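Long-range contact in protein MJ1225 (Methanocaldococcus jannaschii, PDB 3LFZ), which carries four CBS repeats and binds adenine nucleotides such as ATP and AMP, consistent with an archaeal relative of the AMPK gamma subunit: residues A[13-18]-A[36-41]. Sequence-based numbering, arbitrary orientation.
With ATP (adenosine-5'-triphosphate), chain B.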
# COMPACT_ATOMS: atom_id res chain seq x y z
N LYS A 13 0.62 -11.80 15.99
CA LYS A 13 -0.29 -12.62 15.23
C LYS A 13 -0.85 -11.78 14.10
O LYS A 13 -1.05 -10.57 14.25
CB LYS A 13 -1.38 -13.20 16.13
CG LYS A 13 -1.04 -14.59 16.69
CD LYS A 13 0.48 -14.90 16.75
CE LYS A 13 1.14 -14.40 18.04
NZ LYS A 13 2.63 -14.57 17.97
N ILE A 14 -1.07 -12.41 12.95
CA ILE A 14 -1.47 -11.68 11.77
C ILE A 14 -2.97 -11.44 11.77
O ILE A 14 -3.75 -12.37 11.99
CB ILE A 14 -1.01 -12.40 10.47
CG1 ILE A 14 0.50 -12.72 10.51
CG2 ILE A 14 -1.38 -11.59 9.22
CD1 ILE A 14 1.42 -11.51 10.77
N VAL A 15 -3.36 -10.19 11.54
CA VAL A 15 -4.77 -9.83 11.43
C VAL A 15 -5.32 -10.32 10.08
O VAL A 15 -4.74 -10.04 9.03
CB VAL A 15 -4.99 -8.31 11.59
CG1 VAL A 15 -6.45 -7.95 11.37
CG2 VAL A 15 -4.55 -7.85 12.97
N THR A 16 -6.41 -11.08 10.14
CA THR A 16 -7.04 -11.62 8.94
C THR A 16 -8.55 -11.37 8.90
O THR A 16 -9.17 -11.02 9.91
CB THR A 16 -6.83 -13.15 8.81
OG1 THR A 16 -7.44 -13.82 9.92
CG2 THR A 16 -5.36 -13.51 8.73
N VAL A 17 -9.11 -11.56 7.71
CA VAL A 17 -10.56 -11.67 7.53
C VAL A 17 -10.91 -12.95 6.76
O VAL A 17 -10.01 -13.69 6.34
CB VAL A 17 -11.17 -10.42 6.82
CG1 VAL A 17 -11.07 -9.19 7.71
CG2 VAL A 17 -10.50 -10.18 5.46
N TYR A 18 -12.21 -13.20 6.60
CA TYR A 18 -12.72 -14.39 5.93
C TYR A 18 -13.43 -14.00 4.64
O TYR A 18 -13.84 -12.85 4.49
CB TYR A 18 -13.67 -15.14 6.87
CG TYR A 18 -13.15 -15.24 8.29
CD1 TYR A 18 -12.15 -16.14 8.62
CD2 TYR A 18 -13.65 -14.41 9.29
CE1 TYR A 18 -11.66 -16.23 9.92
CE2 TYR A 18 -13.17 -14.49 10.60
CZ TYR A 18 -12.18 -15.40 10.90
OH TYR A 18 -11.70 -15.49 12.19
N ARG A 36 -2.58 -2.09 6.40
CA ARG A 36 -3.17 -1.85 5.10
C ARG A 36 -3.13 -3.08 4.18
O ARG A 36 -3.34 -2.96 2.97
CB ARG A 36 -2.58 -0.58 4.47
CG ARG A 36 -3.43 0.68 4.69
CD ARG A 36 -3.44 1.19 6.14
NE ARG A 36 -4.72 1.80 6.50
CZ ARG A 36 -4.90 2.72 7.45
NH1 ARG A 36 -3.87 3.17 8.16
NH2 ARG A 36 -6.11 3.20 7.69
N ARG A 37 -2.88 -4.26 4.76
CA ARG A 37 -2.82 -5.52 4.01
C ARG A 37 -3.39 -6.70 4.82
O ARG A 37 -2.82 -7.08 5.85
CB ARG A 37 -1.38 -5.81 3.58
CG ARG A 37 -1.21 -7.04 2.69
CD ARG A 37 0.25 -7.47 2.60
NE ARG A 37 1.14 -6.34 2.33
CZ ARG A 37 1.54 -5.96 1.12
NH1 ARG A 37 1.14 -6.62 0.04
NH2 ARG A 37 2.35 -4.91 0.99
N LEU A 38 -4.50 -7.27 4.35
CA LEU A 38 -5.21 -8.33 5.07
C LEU A 38 -5.33 -9.63 4.27
O LEU A 38 -6.03 -9.67 3.25
CB LEU A 38 -6.61 -7.87 5.48
CG LEU A 38 -6.82 -6.65 6.38
CD1 LEU A 38 -8.32 -6.38 6.53
CD2 LEU A 38 -6.18 -6.83 7.74
N PRO A 39 -4.66 -10.70 4.74
CA PRO A 39 -4.85 -12.04 4.20
C PRO A 39 -6.28 -12.51 4.42
O PRO A 39 -6.83 -12.31 5.51
CB PRO A 39 -3.88 -12.90 5.02
CG PRO A 39 -2.89 -11.94 5.58
CD PRO A 39 -3.64 -10.67 5.80
N VAL A 40 -6.87 -13.11 3.40
CA VAL A 40 -8.18 -13.70 3.52
C VAL A 40 -7.99 -15.21 3.69
O VAL A 40 -7.33 -15.85 2.86
CB VAL A 40 -9.10 -13.38 2.32
CG1 VAL A 40 -10.52 -13.88 2.58
CG2 VAL A 40 -9.12 -11.88 2.05
N VAL A 41 -8.53 -15.74 4.78
CA VAL A 41 -8.38 -17.15 5.12
C VAL A 41 -9.73 -17.81 5.40
O VAL A 41 -10.72 -17.13 5.68
CB VAL A 41 -7.44 -17.36 6.35
CG1 VAL A 41 -6.04 -16.82 6.08
CG2 VAL A 41 -8.04 -16.73 7.62
PG ATP B . 3.55 -1.91 -1.76
O1G ATP B . 3.16 -0.64 -2.68
O2G ATP B . 4.79 -2.57 -2.23
O3G ATP B . 3.72 -1.28 -0.28
PB ATP B . 1.90 -4.09 -2.73
O1B ATP B . 2.30 -3.78 -4.12
O2B ATP B . 2.39 -5.34 -2.10
O3B ATP B . 2.21 -2.84 -1.73
PA ATP B . -0.66 -2.96 -3.02
O1A ATP B . -1.32 -2.51 -1.78
O2A ATP B . 0.03 -1.99 -3.89
O3A ATP B . 0.30 -4.18 -2.64
O5' ATP B . -1.79 -3.73 -3.88
C5' ATP B . -1.72 -3.91 -5.30
C4' ATP B . -2.45 -5.21 -5.70
O4' ATP B . -1.57 -6.31 -5.34
C3' ATP B . -3.75 -5.40 -4.91
O3' ATP B . -4.77 -5.88 -5.79
C2' ATP B . -3.38 -6.46 -3.87
O2' ATP B . -4.51 -7.26 -3.51
C1' ATP B . -2.35 -7.29 -4.63
N9 ATP B . -1.42 -8.00 -3.71
C8 ATP B . -0.74 -7.48 -2.69
N7 ATP B . -0.01 -8.43 -2.10
C5 ATP B . -0.23 -9.56 -2.76
C6 ATP B . 0.24 -10.87 -2.62
N6 ATP B . 1.10 -11.20 -1.66
N1 ATP B . -0.19 -11.81 -3.48
C2 ATP B . -1.05 -11.51 -4.45
N3 ATP B . -1.51 -10.28 -4.60
C4 ATP B . -1.12 -9.29 -3.78
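Val17 O is gripped from segment 36-41 by two donors: Val41 N makes a nearly straight hydrogen bond of 3.0 Å to it, and Val40 CA adds a C-H···O contact at 3.4 Å. Val17 N returns a longer bond to Pro39 O, 3.3 Å away, so the backbone of Val17 is tied through both its polar atoms in a single beta bridge with Val40. Beyond it Tyr18 CA and the ring edge at CD1 both approach Val41 O. In this first CBS repeat the bridge joins the loop before helix 23-33 to strand 37-41, whose backbone also pairs antiparallel with strand 48-53. Leu38 reaches Val15 CG1 with CD2, 3.8 Å apart, and Val17 CG1 with CD1, while Met30 of helix 23-33 also touches Leu38. With CG1 of Ile14 beside the backbone N (chi1 -53°), CG2 is anti to that N and meets Pro39 CG at 4.0 Å, crosswise, beside Leu130 of strand 127-132. At the start of the strand, Arg37 presents its guanidinium edge to ATP, NH1 and NH2 both bonding O2B, at 2.8 Å from NH1. A leucine here has no N-H to offer, and O2B would probably be left with its negative charge less well balanced.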